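Long-range contacts in D-glycero-D-manno-heptose 1-phosphate kinase (PDB 3K85), which probably transfers phosphate from ATP to a sugar substrate, likely a heptose phosphate, as a kinase of the GHMP family: residues A[4-9]-A[120-125]; A[41-46]-A[99-104]; A[50-55]-A[63-68]; A[69-74]-A[84-89]; A[92-97]-A[129-134]. All coordinates share one frame; numbering follows the deposited sequence.

Overall arrangement
Contacts 1, 2 and 3 follow one another across a mixed sheet. Strand 4-15 (contact 1) pairs with strand 39-47, which pairs with 99-105 (contact 2), and 99-105 runs beside 52-57 of the hairpin in contact 3. Their centres lie about 9 Å (1 to 2), about 13 Å (2 to 3) and about 20 Å (1 to 3) apart. Contacts 4 and 5 touch, their centres about 11 Å apart, and tie the loops beside helix 79-91 to that helix and to the C-terminal end of helix 115-131, which contact 1 sets against the sheet. In GHMP kinases the glycine-rich, ATP-phosphate-binding loop leads into the equivalent of helix 115-131; none of the five contacts includes it.

Contact 1 of 5, residues A[4-9]-A[120-125]; sequences VRSKAP and VVCILK
A8 and C122 mark the closest backbone approach, CA to CA 5.1 Å, where strand 4-9 runs at 154° to helix 120-125 with the axes 6.9 Å apart. This is helix-on-sheet packing in the N-terminal domain of a GHMP kinase: S6 and A8 turn their CB atoms toward the helix, whereas K7 turns its own away. S6 carries the polar link. Its OG donates to the backbone C122 O over 2.7 Å, arriving at a C=O...O angle of 123° and 46° above the carbonyl plane; this pairs a buried serine hydroxyl with a helix carbonyl. With SG anti to its backbone N, C122 extends its sulfur to the strand, where SG lies 3.1 Å from S6 OG and 3.6 Å from K7 CA. A8 CB meets C122 CB at 3.9 Å, a small methyl that permits close approach, and V121 CG1 borders the same methyl more distantly. The S6 and A8 backbones bond to C43 and A41 of strand 39-47, and C122 also touches C43, so the helix bears on both strands. One turn along the helix from V121, K125 lays only the root of its side chain on the strand, CB 3.9 Å from S6 CB.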
# COMPACT_ATOMS: atom_id res chain seq x y z
N VAL A 4 26.01 -15.41 6.47
CA VAL A 4 24.75 -14.71 6.18
C VAL A 4 25.06 -13.24 5.88
O VAL A 4 26.05 -12.70 6.36
CB VAL A 4 23.76 -14.75 7.38
CG1 VAL A 4 23.37 -16.18 7.71
CG2 VAL A 4 24.37 -14.07 8.58
N ARG A 5 24.23 -12.61 5.07
CA ARG A 5 24.42 -11.20 4.73
C ARG A 5 23.07 -10.52 4.85
O ARG A 5 22.03 -11.18 4.82
CB ARG A 5 24.95 -11.06 3.29
CG ARG A 5 26.34 -11.67 3.03
CD ARG A 5 26.70 -11.50 1.55
NE ARG A 5 28.12 -11.63 1.26
CZ ARG A 5 28.75 -12.79 1.05
NH1 ARG A 5 28.09 -13.93 1.09
NH2 ARG A 5 30.05 -12.80 0.79
N SER A 6 23.07 -9.20 4.99
CA SER A 6 21.83 -8.47 5.10
C SER A 6 22.11 -7.05 4.69
O SER A 6 23.26 -6.65 4.64
CB SER A 6 21.30 -8.48 6.55
OG SER A 6 22.04 -7.60 7.39
N LYS A 7 21.06 -6.30 4.40
CA LYS A 7 21.19 -4.89 4.04
C LYS A 7 19.85 -4.23 4.31
O LYS A 7 18.80 -4.88 4.21
CB LYS A 7 21.60 -4.70 2.57
CG LYS A 7 20.63 -5.22 1.55
CD LYS A 7 21.20 -5.15 0.13
CE LYS A 7 20.92 -3.83 -0.56
NZ LYS A 7 21.24 -3.93 -2.02
N ALA A 8 19.89 -2.95 4.65
CA ALA A 8 18.68 -2.19 4.94
C ALA A 8 18.82 -0.83 4.29
O ALA A 8 19.91 -0.27 4.25
CB ALA A 8 18.49 -2.04 6.46
N PRO A 9 17.71 -0.28 3.79
CA PRO A 9 17.78 1.03 3.14
C PRO A 9 17.59 2.21 4.08
O PRO A 9 17.03 2.07 5.17
CB PRO A 9 16.67 0.94 2.10
CG PRO A 9 15.61 0.18 2.84
CD PRO A 9 16.41 -0.92 3.55
N VAL A 120 21.08 -0.63 12.72
CA VAL A 120 20.62 -1.52 13.79
C VAL A 120 19.68 -2.56 13.17
O VAL A 120 19.79 -3.76 13.45
CB VAL A 120 19.86 -0.74 14.90
CG1 VAL A 120 19.18 -1.71 15.86
CG2 VAL A 120 20.83 0.15 15.67
N VAL A 121 18.76 -2.12 12.32
CA VAL A 121 17.84 -3.04 11.65
C VAL A 121 18.64 -4.04 10.83
O VAL A 121 18.43 -5.24 10.91
CB VAL A 121 16.85 -2.29 10.72
CG1 VAL A 121 15.97 -3.30 9.94
CG2 VAL A 121 15.99 -1.32 11.55
N CYS A 122 19.58 -3.53 10.03
CA CYS A 122 20.41 -4.39 9.21
C CYS A 122 21.11 -5.45 10.06
O CYS A 122 21.07 -6.63 9.75
CB CYS A 122 21.45 -3.55 8.45
SG CYS A 122 22.50 -4.53 7.38
N ILE A 123 21.75 -5.01 11.13
CA ILE A 123 22.45 -5.96 12.00
C ILE A 123 21.46 -6.98 12.55
O ILE A 123 21.74 -8.18 12.57
CB ILE A 123 23.15 -5.24 13.17
CG1 ILE A 123 24.22 -4.28 12.62
CG2 ILE A 123 23.78 -6.25 14.10
CD1 ILE A 123 24.86 -3.42 13.68
N LEU A 124 20.29 -6.51 12.99
CA LEU A 124 19.26 -7.40 13.51
C LEU A 124 18.89 -8.44 12.46
O LEU A 124 18.78 -9.64 12.74
CB LEU A 124 18.01 -6.60 13.90
CG LEU A 124 17.95 -6.25 15.39
CD1 LEU A 124 16.85 -5.24 15.65
CD2 LEU A 124 17.72 -7.53 16.18
N LYS A 125 18.70 -7.97 11.23
CA LYS A 125 18.35 -8.86 10.14
C LYS A 125 19.41 -9.94 9.95
O LYS A 125 19.08 -11.10 9.69
CB LYS A 125 18.14 -8.07 8.85
CG LYS A 125 16.67 -7.94 8.46
CD LYS A 125 16.05 -9.33 8.27
CE LYS A 125 14.66 -9.25 7.67
NZ LYS A 125 13.81 -8.29 8.41

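Contact 2 of 5, residues A[41-46]-A[99-104]; sequences AYCTIE and FKITTY
Y42 and Y104 owe their meeting to different first torsions: Y42 CG stands anti to its carbonyl carbon (chi1 -48°), whereas Y104 CG sits between N and the carbonyl carbon (chi1 77°), and the two rings come together on one face of an antiparallel strand pair. Their planes are 20° apart with centroids 4.5 Å from each other, but the near-parallel rings are displaced, with little of one over the other. Instead Y104 OH lies over the centre of the Y42 ring, 3.7 Å above its plane, and Y42 CD2 touches Y104 CE1 at 3.3 Å. Y42 OH is held by D106 OD2. The backbones pair through Y42 with Y104, T44 with T102 and E46 with K100, each giving two N-H...O bonds; that from Y104 N to Y42 O, at 3.4 Å, is weak. C43, I45, I101 and T103 occupy the other face, the side facing helix 115-131. There I45 and I101 lie side by side, CG1 to CG1 3.6 Å, while I45 CG2 approaches the F99 ring at CD1. On the face of the tyrosines, E46 and K100 point the same way and form a long salt bridge, OE1 to NZ 3.8 Å. A water donates to E46 OE2 over 3.2 Å and hydrogen-bonds T102 OG1 at 2.7 Å.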
# COMPACT_ATOMS: atom_id res chain seq x y z
N ALA A 41 22.77 -0.04 4.32
CA ALA A 41 23.62 -0.43 5.43
C ALA A 41 23.82 -1.91 5.11
O ALA A 41 22.86 -2.60 4.79
CB ALA A 41 22.88 -0.27 6.77
N TYR A 42 25.05 -2.40 5.17
CA TYR A 42 25.26 -3.80 4.85
C TYR A 42 25.91 -4.45 6.04
O TYR A 42 26.55 -3.80 6.84
CB TYR A 42 26.18 -3.97 3.63
CG TYR A 42 25.81 -3.10 2.45
CD1 TYR A 42 25.26 -3.65 1.28
CD2 TYR A 42 26.04 -1.73 2.48
CE1 TYR A 42 24.96 -2.84 0.17
CE2 TYR A 42 25.74 -0.92 1.39
CZ TYR A 42 25.20 -1.47 0.24
OH TYR A 42 24.89 -0.62 -0.80
N CYS A 43 25.75 -5.76 6.13
CA CYS A 43 26.34 -6.49 7.22
C CYS A 43 26.46 -7.94 6.82
O CYS A 43 25.56 -8.48 6.18
CB CYS A 43 25.46 -6.37 8.48
SG CYS A 43 25.90 -7.53 9.81
N THR A 44 27.59 -8.56 7.12
CA THR A 44 27.73 -9.97 6.83
C THR A 44 28.25 -10.60 8.10
O THR A 44 29.10 -10.03 8.79
CB THR A 44 28.66 -10.26 5.64
OG1 THR A 44 29.52 -11.36 5.98
CG2 THR A 44 29.47 -9.04 5.26
N ILE A 45 27.69 -11.75 8.43
CA ILE A 45 28.07 -12.47 9.63
C ILE A 45 28.41 -13.91 9.25
O ILE A 45 27.64 -14.60 8.59
CB ILE A 45 26.93 -12.46 10.69
CG1 ILE A 45 26.68 -11.03 11.16
CG2 ILE A 45 27.29 -13.34 11.88
CD1 ILE A 45 25.58 -10.91 12.20
N GLU A 46 29.59 -14.35 9.66
CA GLU A 46 30.03 -15.70 9.38
C GLU A 46 30.45 -16.36 10.68
O GLU A 46 31.29 -15.83 11.41
CB GLU A 46 31.18 -15.69 8.36
CG GLU A 46 32.23 -14.62 8.59
CD GLU A 46 33.22 -14.51 7.43
OE1 GLU A 46 33.89 -15.53 7.12
OE2 GLU A 46 33.33 -13.41 6.85
N PHE A 99 32.11 -15.47 16.10
CA PHE A 99 31.86 -15.13 14.71
C PHE A 99 32.62 -13.90 14.23
O PHE A 99 33.20 -13.16 15.02
CB PHE A 99 30.37 -14.85 14.53
CG PHE A 99 29.88 -13.69 15.35
CD1 PHE A 99 29.90 -12.40 14.85
CD2 PHE A 99 29.46 -13.88 16.67
CE1 PHE A 99 29.51 -11.31 15.64
CE2 PHE A 99 29.08 -12.81 17.48
CZ PHE A 99 29.10 -11.52 16.96
N LYS A 100 32.59 -13.70 12.92
CA LYS A 100 33.24 -12.55 12.31
C LYS A 100 32.08 -11.73 11.76
O LYS A 100 31.16 -12.29 11.16
CB LYS A 100 34.16 -13.03 11.17
CG LYS A 100 35.11 -11.96 10.64
CD LYS A 100 35.89 -12.43 9.39
CE LYS A 100 36.89 -13.56 9.67
NZ LYS A 100 36.26 -14.89 9.96
N ILE A 101 32.10 -10.42 11.99
CA ILE A 101 31.02 -9.57 11.51
C ILE A 101 31.55 -8.28 10.88
O ILE A 101 32.30 -7.53 11.51
CB ILE A 101 30.01 -9.25 12.65
CG1 ILE A 101 28.88 -8.37 12.11
CG2 ILE A 101 30.72 -8.58 13.81
CD1 ILE A 101 27.84 -8.00 13.14
N THR A 102 31.14 -8.02 9.64
CA THR A 102 31.58 -6.83 8.91
C THR A 102 30.45 -5.83 8.73
O THR A 102 29.31 -6.21 8.51
CB THR A 102 32.12 -7.23 7.55
OG1 THR A 102 33.20 -8.15 7.76
CG2 THR A 102 32.61 -6.02 6.78
N THR A 103 30.78 -4.55 8.77
CA THR A 103 29.74 -3.56 8.68
C THR A 103 30.14 -2.26 7.98
O THR A 103 31.22 -1.74 8.23
CB THR A 103 29.25 -3.21 10.10
OG1 THR A 103 28.47 -4.29 10.63
CG2 THR A 103 28.41 -1.99 10.09
N TYR A 104 29.27 -1.75 7.12
CA TYR A 104 29.52 -0.47 6.46
C TYR A 104 28.21 0.14 5.98
O TYR A 104 27.24 -0.57 5.74
CB TYR A 104 30.57 -0.59 5.34
CG TYR A 104 30.14 -1.20 4.03
CD1 TYR A 104 29.57 -0.41 3.03
CD2 TYR A 104 30.35 -2.56 3.77
CE1 TYR A 104 29.20 -0.97 1.79
CE2 TYR A 104 29.99 -3.13 2.54
CZ TYR A 104 29.41 -2.33 1.55
OH TYR A 104 29.03 -2.90 0.35
O HOH W 1 32.55 -10.72 8.46

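Contact 3 of 5, residues A[50-55]-A[63-68]; sequences SGRIEI and CKSYLS
I53 and Y66 satisfy each other twice across this antiparallel beta hairpin: I53 N donates to Y66 O and Y66 N to I53 O, both at 3.0 Å. The first donor lies in the carbonyl plane, the second 38° above it. Toward the turn, I55 N reaches K64 O at 2.9 Å; the return bond from K64 N to I55 O is weak. At the open end S68 N donates to G51 O over 3.2 Å, and S50 OG accepts from R52 N, forming an ST turn. The hydroxyls at the ends of Y66 and S68 look outside the hairpin, Y66 OH to K82 NZ and S68 OG to K97 O. R52 bends back over the second strand, where L67 CD2 sits 3.5 Å above the centre of its guanidinium. On the buried face I53 CG2 packs on Y66 CB at 3.6 Å. I53 also touches F99 and L72, and strand 52-57 runs parallel to 99-105, with strand 62-67 at the sheet's margin within this chain.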
# COMPACT_ATOMS: atom_id res chain seq x y z
N SER A 50 36.57 -20.36 16.40
CA SER A 50 37.81 -19.87 16.98
C SER A 50 37.65 -19.44 18.43
O SER A 50 38.64 -19.28 19.15
CB SER A 50 38.34 -18.69 16.16
OG SER A 50 37.65 -17.49 16.47
N GLY A 51 36.41 -19.24 18.86
CA GLY A 51 36.16 -18.81 20.22
C GLY A 51 36.36 -17.32 20.36
O GLY A 51 36.49 -16.79 21.46
N ARG A 52 36.39 -16.63 19.22
CA ARG A 52 36.58 -15.18 19.23
C ARG A 52 35.40 -14.48 18.55
O ARG A 52 34.54 -15.12 17.95
CB ARG A 52 37.89 -14.83 18.51
CG ARG A 52 38.73 -13.72 19.16
CD ARG A 52 39.10 -14.06 20.60
NE ARG A 52 40.47 -13.67 20.97
CZ ARG A 52 40.94 -12.42 20.95
NH1 ARG A 52 40.17 -11.41 20.57
NH2 ARG A 52 42.20 -12.19 21.30
N ILE A 53 35.36 -13.16 18.67
CA ILE A 53 34.32 -12.37 18.04
C ILE A 53 35.02 -11.16 17.44
O ILE A 53 35.41 -10.24 18.14
CB ILE A 53 33.25 -11.91 19.04
CG1 ILE A 53 32.40 -10.80 18.41
CG2 ILE A 53 33.90 -11.46 20.33
CD1 ILE A 53 31.34 -10.25 19.33
N GLU A 54 35.17 -11.21 16.12
CA GLU A 54 35.85 -10.16 15.38
C GLU A 54 34.90 -9.14 14.77
O GLU A 54 33.98 -9.49 14.05
CB GLU A 54 36.70 -10.81 14.30
CG GLU A 54 37.54 -11.95 14.82
CD GLU A 54 38.33 -12.66 13.73
OE1 GLU A 54 39.12 -11.98 13.04
OE2 GLU A 54 38.15 -13.89 13.57
N ILE A 55 35.16 -7.87 15.06
CA ILE A 55 34.35 -6.77 14.56
C ILE A 55 35.09 -5.85 13.58
O ILE A 55 36.11 -5.25 13.92
CB ILE A 55 33.81 -5.93 15.73
CG1 ILE A 55 32.80 -6.77 16.52
CG2 ILE A 55 33.21 -4.63 15.22
CD1 ILE A 55 32.33 -6.12 17.81
N CYS A 63 37.79 -1.76 14.48
CA CYS A 63 38.29 -3.04 13.99
C CYS A 63 39.04 -3.74 15.11
O CYS A 63 40.27 -3.68 15.18
CB CYS A 63 39.23 -2.83 12.81
SG CYS A 63 39.78 -4.39 12.10
N LYS A 64 38.28 -4.41 15.98
CA LYS A 64 38.85 -5.12 17.12
C LYS A 64 38.35 -6.54 17.30
O LYS A 64 37.25 -6.89 16.87
CB LYS A 64 38.58 -4.34 18.41
CG LYS A 64 39.29 -3.02 18.48
CD LYS A 64 38.95 -2.27 19.76
CE LYS A 64 39.86 -1.06 19.96
NZ LYS A 64 39.82 -0.14 18.79
N SER A 65 39.18 -7.35 17.94
CA SER A 65 38.85 -8.74 18.22
C SER A 65 38.58 -8.77 19.72
O SER A 65 39.20 -8.03 20.48
CB SER A 65 40.05 -9.62 17.86
OG SER A 65 39.73 -11.00 17.97
N TYR A 66 37.62 -9.60 20.14
CA TYR A 66 37.27 -9.72 21.56
C TYR A 66 37.08 -11.19 21.90
O TYR A 66 36.77 -12.01 21.04
CB TYR A 66 35.96 -9.00 21.87
CG TYR A 66 36.00 -7.50 21.68
CD1 TYR A 66 36.42 -6.66 22.71
CD2 TYR A 66 35.58 -6.92 20.49
CE1 TYR A 66 36.43 -5.28 22.55
CE2 TYR A 66 35.58 -5.54 20.31
CZ TYR A 66 36.01 -4.72 21.34
OH TYR A 66 36.00 -3.36 21.16
N LEU A 67 37.27 -11.52 23.18
CA LEU A 67 37.10 -12.89 23.63
C LEU A 67 35.59 -13.17 23.65
O LEU A 67 34.81 -12.40 24.20
CB LEU A 67 37.70 -13.04 25.03
CG LEU A 67 38.83 -12.04 25.32
CD1 LEU A 67 39.31 -12.23 26.75
CD2 LEU A 67 39.97 -12.22 24.33
N SER A 68 35.19 -14.27 23.02
CA SER A 68 33.78 -14.66 22.93
C SER A 68 33.10 -14.68 24.31
O SER A 68 33.43 -15.51 25.16
CB SER A 68 33.68 -16.03 22.26
OG SER A 68 32.33 -16.41 22.05

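Contact 4 of 5, residues A[69-74]-A[84-89]; sequences MSQLEI and VYNRII
N86 reaches from helix 84-89 to the backbone of L72. Its CB leaves the helix beside Q71, and a first torsion anti to the carbonyl carbon (chi1 -70°) places CG on the loop side. OD1 accepts from L72 N at 2.7 Å, the donor tilted 23° from the amide's carbonyl plane, and also lies 3.2 Å from Q71 CA. ND2 donates to L72 O over 2.9 Å, on a lone pair in the carbonyl plane, and meets I74 CD1 at 3.6 Å. One asparagine thus satisfies both the N-H and the C=O of L72, much as a neighbouring strand would. The loop so gripped joins the second hairpin strand, 62-67, to helix 79-91 and runs antiparallel to that helix along its side. One residue before N86, Y85 OH donates to O of the selenomethionine M69 over 2.7 Å, nearly along the C=O axis, and accepts from K97 N. The L72 and Y85 side chains cross at about a right angle, L72 CD1 4.2 Å from Y85 CD2, and I89 CG2 lies beside S70 O.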
# COMPACT_ATOMS: atom_id res chain seq x y z
N MSE A 69 32.15 -13.77 24.51
CA MSE A 69 31.42 -13.65 25.77
C MSE A 69 29.90 -13.73 25.57
O MSE A 69 29.42 -13.82 24.45
CB MSE A 69 31.73 -12.32 26.44
CG MSE A 69 33.20 -12.05 26.64
SE MSE A 69 33.43 -10.39 27.58
CE MSE A 69 34.35 -9.35 26.21
N SER A 70 29.15 -13.69 26.67
CA SER A 70 27.69 -13.72 26.58
C SER A 70 27.21 -12.29 26.39
O SER A 70 26.19 -12.05 25.75
CB SER A 70 27.07 -14.29 27.86
OG SER A 70 27.23 -15.69 27.93
N GLN A 71 27.95 -11.36 26.95
CA GLN A 71 27.62 -9.94 26.83
C GLN A 71 28.91 -9.20 26.51
O GLN A 71 29.99 -9.70 26.81
CB GLN A 71 27.03 -9.41 28.14
CG GLN A 71 25.69 -10.00 28.56
CD GLN A 71 24.56 -9.59 27.63
OE1 GLN A 71 24.35 -10.18 26.58
NE2 GLN A 71 23.82 -8.56 28.02
N LEU A 72 28.80 -8.03 25.90
CA LEU A 72 29.98 -7.23 25.58
C LEU A 72 29.83 -5.83 26.14
O LEU A 72 28.82 -5.16 25.93
CB LEU A 72 30.20 -7.16 24.06
CG LEU A 72 30.69 -8.42 23.34
CD1 LEU A 72 30.83 -8.13 21.86
CD2 LEU A 72 32.01 -8.88 23.93
N GLU A 73 30.85 -5.40 26.85
CA GLU A 73 30.87 -4.09 27.47
C GLU A 73 30.77 -2.95 26.46
O GLU A 73 31.51 -2.90 25.49
CB GLU A 73 32.15 -3.95 28.31
CG GLU A 73 33.47 -4.12 27.52
CD GLU A 73 33.60 -5.45 26.75
OE1 GLU A 73 33.51 -6.53 27.38
OE2 GLU A 73 33.81 -5.41 25.52
N ILE A 74 29.85 -2.02 26.70
CA ILE A 74 29.71 -0.90 25.79
C ILE A 74 30.87 0.09 26.01
O ILE A 74 30.74 1.05 26.77
CB ILE A 74 28.32 -0.20 25.98
CG1 ILE A 74 27.22 -1.07 25.37
CG2 ILE A 74 28.29 1.15 25.28
CD1 ILE A 74 27.16 -2.47 25.91
N VAL A 84 23.09 -4.88 19.70
CA VAL A 84 22.29 -5.92 19.08
C VAL A 84 22.71 -7.28 19.58
O VAL A 84 21.87 -8.07 20.01
CB VAL A 84 22.43 -5.89 17.55
CG1 VAL A 84 21.60 -7.01 16.94
CG2 VAL A 84 21.97 -4.54 17.02
N TYR A 85 24.00 -7.56 19.52
CA TYR A 85 24.50 -8.85 19.99
C TYR A 85 24.09 -9.14 21.43
O TYR A 85 23.69 -10.26 21.76
CB TYR A 85 26.02 -8.89 19.89
CG TYR A 85 26.60 -10.15 20.48
CD1 TYR A 85 26.49 -11.36 19.82
CD2 TYR A 85 27.20 -10.14 21.75
CE1 TYR A 85 26.95 -12.54 20.40
CE2 TYR A 85 27.67 -11.31 22.33
CZ TYR A 85 27.53 -12.51 21.65
OH TYR A 85 27.95 -13.69 22.23
N ASN A 86 24.18 -8.14 22.31
CA ASN A 86 23.81 -8.36 23.71
C ASN A 86 22.32 -8.67 23.86
O ASN A 86 21.93 -9.67 24.50
CB ASN A 86 24.19 -7.13 24.56
CG ASN A 86 25.70 -6.97 24.72
OD1 ASN A 86 26.45 -7.94 24.66
ND2 ASN A 86 26.14 -5.74 24.94
N ARG A 87 21.50 -7.81 23.26
CA ARG A 87 20.05 -7.93 23.29
C ARG A 87 19.60 -9.30 22.80
O ARG A 87 18.71 -9.90 23.41
CB ARG A 87 19.42 -6.84 22.42
CG ARG A 87 17.96 -6.54 22.73
CD ARG A 87 17.83 -5.74 24.02
NE ARG A 87 16.56 -5.03 24.09
CZ ARG A 87 15.39 -5.64 24.20
NH1 ARG A 87 15.35 -6.97 24.27
NH2 ARG A 87 14.26 -4.93 24.21
N ILE A 88 20.20 -9.79 21.72
CA ILE A 88 19.83 -11.10 21.16
C ILE A 88 20.28 -12.23 22.08
O ILE A 88 19.59 -13.25 22.22
CB ILE A 88 20.44 -11.34 19.72
CG1 ILE A 88 19.85 -10.36 18.70
CG2 ILE A 88 20.13 -12.76 19.25
CD1 ILE A 88 18.34 -10.42 18.60
N ILE A 89 21.45 -12.07 22.70
CA ILE A 89 21.93 -13.11 23.62
C ILE A 89 20.99 -13.21 24.81
O ILE A 89 20.67 -14.31 25.26
CB ILE A 89 23.37 -12.81 24.14
CG1 ILE A 89 24.37 -12.86 22.99
CG2 ILE A 89 23.76 -13.85 25.21
CD1 ILE A 89 24.52 -14.24 22.36

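Contact 5 of 5, residues A[92-97]-A[129-134]; sequences YRLEPK and EWLSLP
Y92 presents the face of its ring to L133, whose CD2 sits 3.9 Å from the ring centroid and only 7° off the normal, a CH-pi contact squarely over the centre. P134 comes to the same ring otherwise, tip to tip, its CD 4.0 Å from Y92 CE1. Further along, the leucines L94 and L131 cross obliquely and touch through their ends, CD1 to CD1 4.0 Å. L131 divides its two methyls between partners: CD2 lies 4.0 Å from K97 CE, where the two side chains run antiparallel, one past the other, and this methyl also rests over the rim of the W130 ring. No hydrogen bond joins the two segments; the contact is apolar and lies near the surface. R93 and S132, both with positive phi, are the residues just past a helix end in Schellman motifs, and the backbone then turns so that the CB atoms of L94 and L133 point toward the other segment. Within the N-terminal domain of this GHMP kinase, the contact joins the C-terminal ends of helices 79-91 and 115-131, where I88 is touched by L94, L131 and L133 alike, while W130 reaches strands 4-15 and 39-47.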
# COMPACT_ATOMS: atom_id res chain seq x y z
N TYR A 92 17.04 -14.31 23.85
CA TYR A 92 16.91 -15.71 23.49
C TYR A 92 17.70 -16.65 24.40
O TYR A 92 17.76 -17.86 24.15
CB TYR A 92 17.27 -15.87 22.01
CG TYR A 92 16.29 -15.11 21.14
CD1 TYR A 92 15.02 -15.65 20.87
CD2 TYR A 92 16.55 -13.81 20.73
CE1 TYR A 92 14.05 -14.91 20.21
CE2 TYR A 92 15.58 -13.05 20.07
CZ TYR A 92 14.33 -13.61 19.82
OH TYR A 92 13.34 -12.87 19.23
N ARG A 93 18.30 -16.09 25.46
CA ARG A 93 19.07 -16.86 26.43
C ARG A 93 20.04 -17.80 25.74
O ARG A 93 20.06 -19.00 26.02
CB ARG A 93 18.13 -17.68 27.31
CG ARG A 93 16.98 -16.90 27.94
CD ARG A 93 16.02 -17.88 28.63
NE ARG A 93 16.76 -18.97 29.28
CZ ARG A 93 16.21 -19.94 30.02
NH1 ARG A 93 14.89 -19.96 30.22
NH2 ARG A 93 16.98 -20.88 30.56
N LEU A 94 20.85 -17.27 24.84
CA LEU A 94 21.79 -18.09 24.08
C LEU A 94 23.19 -18.17 24.66
O LEU A 94 23.63 -17.26 25.37
CB LEU A 94 21.87 -17.56 22.64
CG LEU A 94 20.51 -17.29 21.99
CD1 LEU A 94 20.71 -16.56 20.66
CD2 LEU A 94 19.77 -18.61 21.79
N GLU A 95 23.90 -19.26 24.34
CA GLU A 95 25.27 -19.47 24.79
C GLU A 95 26.18 -18.52 24.02
O GLU A 95 25.84 -18.08 22.92
CB GLU A 95 25.71 -20.90 24.52
CG GLU A 95 24.88 -21.95 25.25
CD GLU A 95 25.31 -23.37 24.91
OE1 GLU A 95 26.47 -23.75 25.23
OE2 GLU A 95 24.50 -24.11 24.31
N PRO A 96 27.35 -18.19 24.59
CA PRO A 96 28.29 -17.29 23.91
C PRO A 96 28.49 -17.66 22.44
O PRO A 96 28.49 -18.85 22.09
CB PRO A 96 29.56 -17.45 24.74
CG PRO A 96 29.03 -17.67 26.11
CD PRO A 96 27.90 -18.66 25.87
N LYS A 97 28.66 -16.66 21.59
CA LYS A 97 28.85 -16.90 20.17
C LYS A 97 30.24 -16.50 19.66
O LYS A 97 30.85 -15.56 20.17
CB LYS A 97 27.78 -16.16 19.35
CG LYS A 97 26.81 -17.08 18.63
CD LYS A 97 25.75 -17.64 19.55
CE LYS A 97 24.90 -18.68 18.83
NZ LYS A 97 23.62 -18.99 19.53
N GLU A 129 18.44 -13.82 10.38
CA GLU A 129 18.75 -14.77 9.31
C GLU A 129 19.69 -15.85 9.86
O GLU A 129 19.48 -17.06 9.67
CB GLU A 129 19.44 -14.03 8.16
CG GLU A 129 19.68 -14.85 6.92
CD GLU A 129 18.39 -15.38 6.32
OE1 GLU A 129 17.41 -14.61 6.24
OE2 GLU A 129 18.38 -16.57 5.93
N TRP A 130 20.72 -15.39 10.54
CA TRP A 130 21.74 -16.22 11.17
C TRP A 130 21.12 -17.26 12.14
O TRP A 130 21.28 -18.47 11.97
CB TRP A 130 22.72 -15.26 11.89
CG TRP A 130 23.79 -15.78 12.84
CD1 TRP A 130 24.42 -15.05 13.83
CD2 TRP A 130 24.38 -17.07 12.86
NE1 TRP A 130 25.36 -15.82 14.46
CE2 TRP A 130 25.36 -17.06 13.89
CE3 TRP A 130 24.19 -18.25 12.13
CZ2 TRP A 130 26.14 -18.19 14.19
CZ3 TRP A 130 24.96 -19.36 12.43
CH2 TRP A 130 25.92 -19.32 13.45
N LEU A 131 20.39 -16.78 13.14
CA LEU A 131 19.82 -17.67 14.15
C LEU A 131 18.33 -18.05 14.00
O LEU A 131 17.69 -18.45 14.97
CB LEU A 131 20.05 -17.06 15.53
CG LEU A 131 21.43 -16.40 15.71
CD1 LEU A 131 21.42 -15.49 16.92
CD2 LEU A 131 22.49 -17.46 15.83
N SER A 132 17.80 -17.95 12.78
CA SER A 132 16.39 -18.28 12.53
C SER A 132 15.47 -17.78 13.64
O SER A 132 14.63 -18.53 14.14
CB SER A 132 16.21 -19.79 12.37
OG SER A 132 16.97 -20.29 11.29
N LEU A 133 15.64 -16.52 14.02
CA LEU A 133 14.84 -15.91 15.08
C LEU A 133 13.41 -15.60 14.63
O LEU A 133 13.19 -15.17 13.50
CB LEU A 133 15.51 -14.62 15.56
CG LEU A 133 16.97 -14.75 16.01
CD1 LEU A 133 17.53 -13.38 16.29
CD2 LEU A 133 17.06 -15.63 17.24
N PRO A 134 12.43 -15.79 15.52
CA PRO A 134 11.03 -15.52 15.19
C PRO A 134 10.67 -14.03 15.27
O PRO A 134 9.78 -13.65 16.04
CB PRO A 134 10.28 -16.36 16.21
CG PRO A 134 11.16 -16.24 17.42
CD PRO A 134 12.55 -16.43 16.85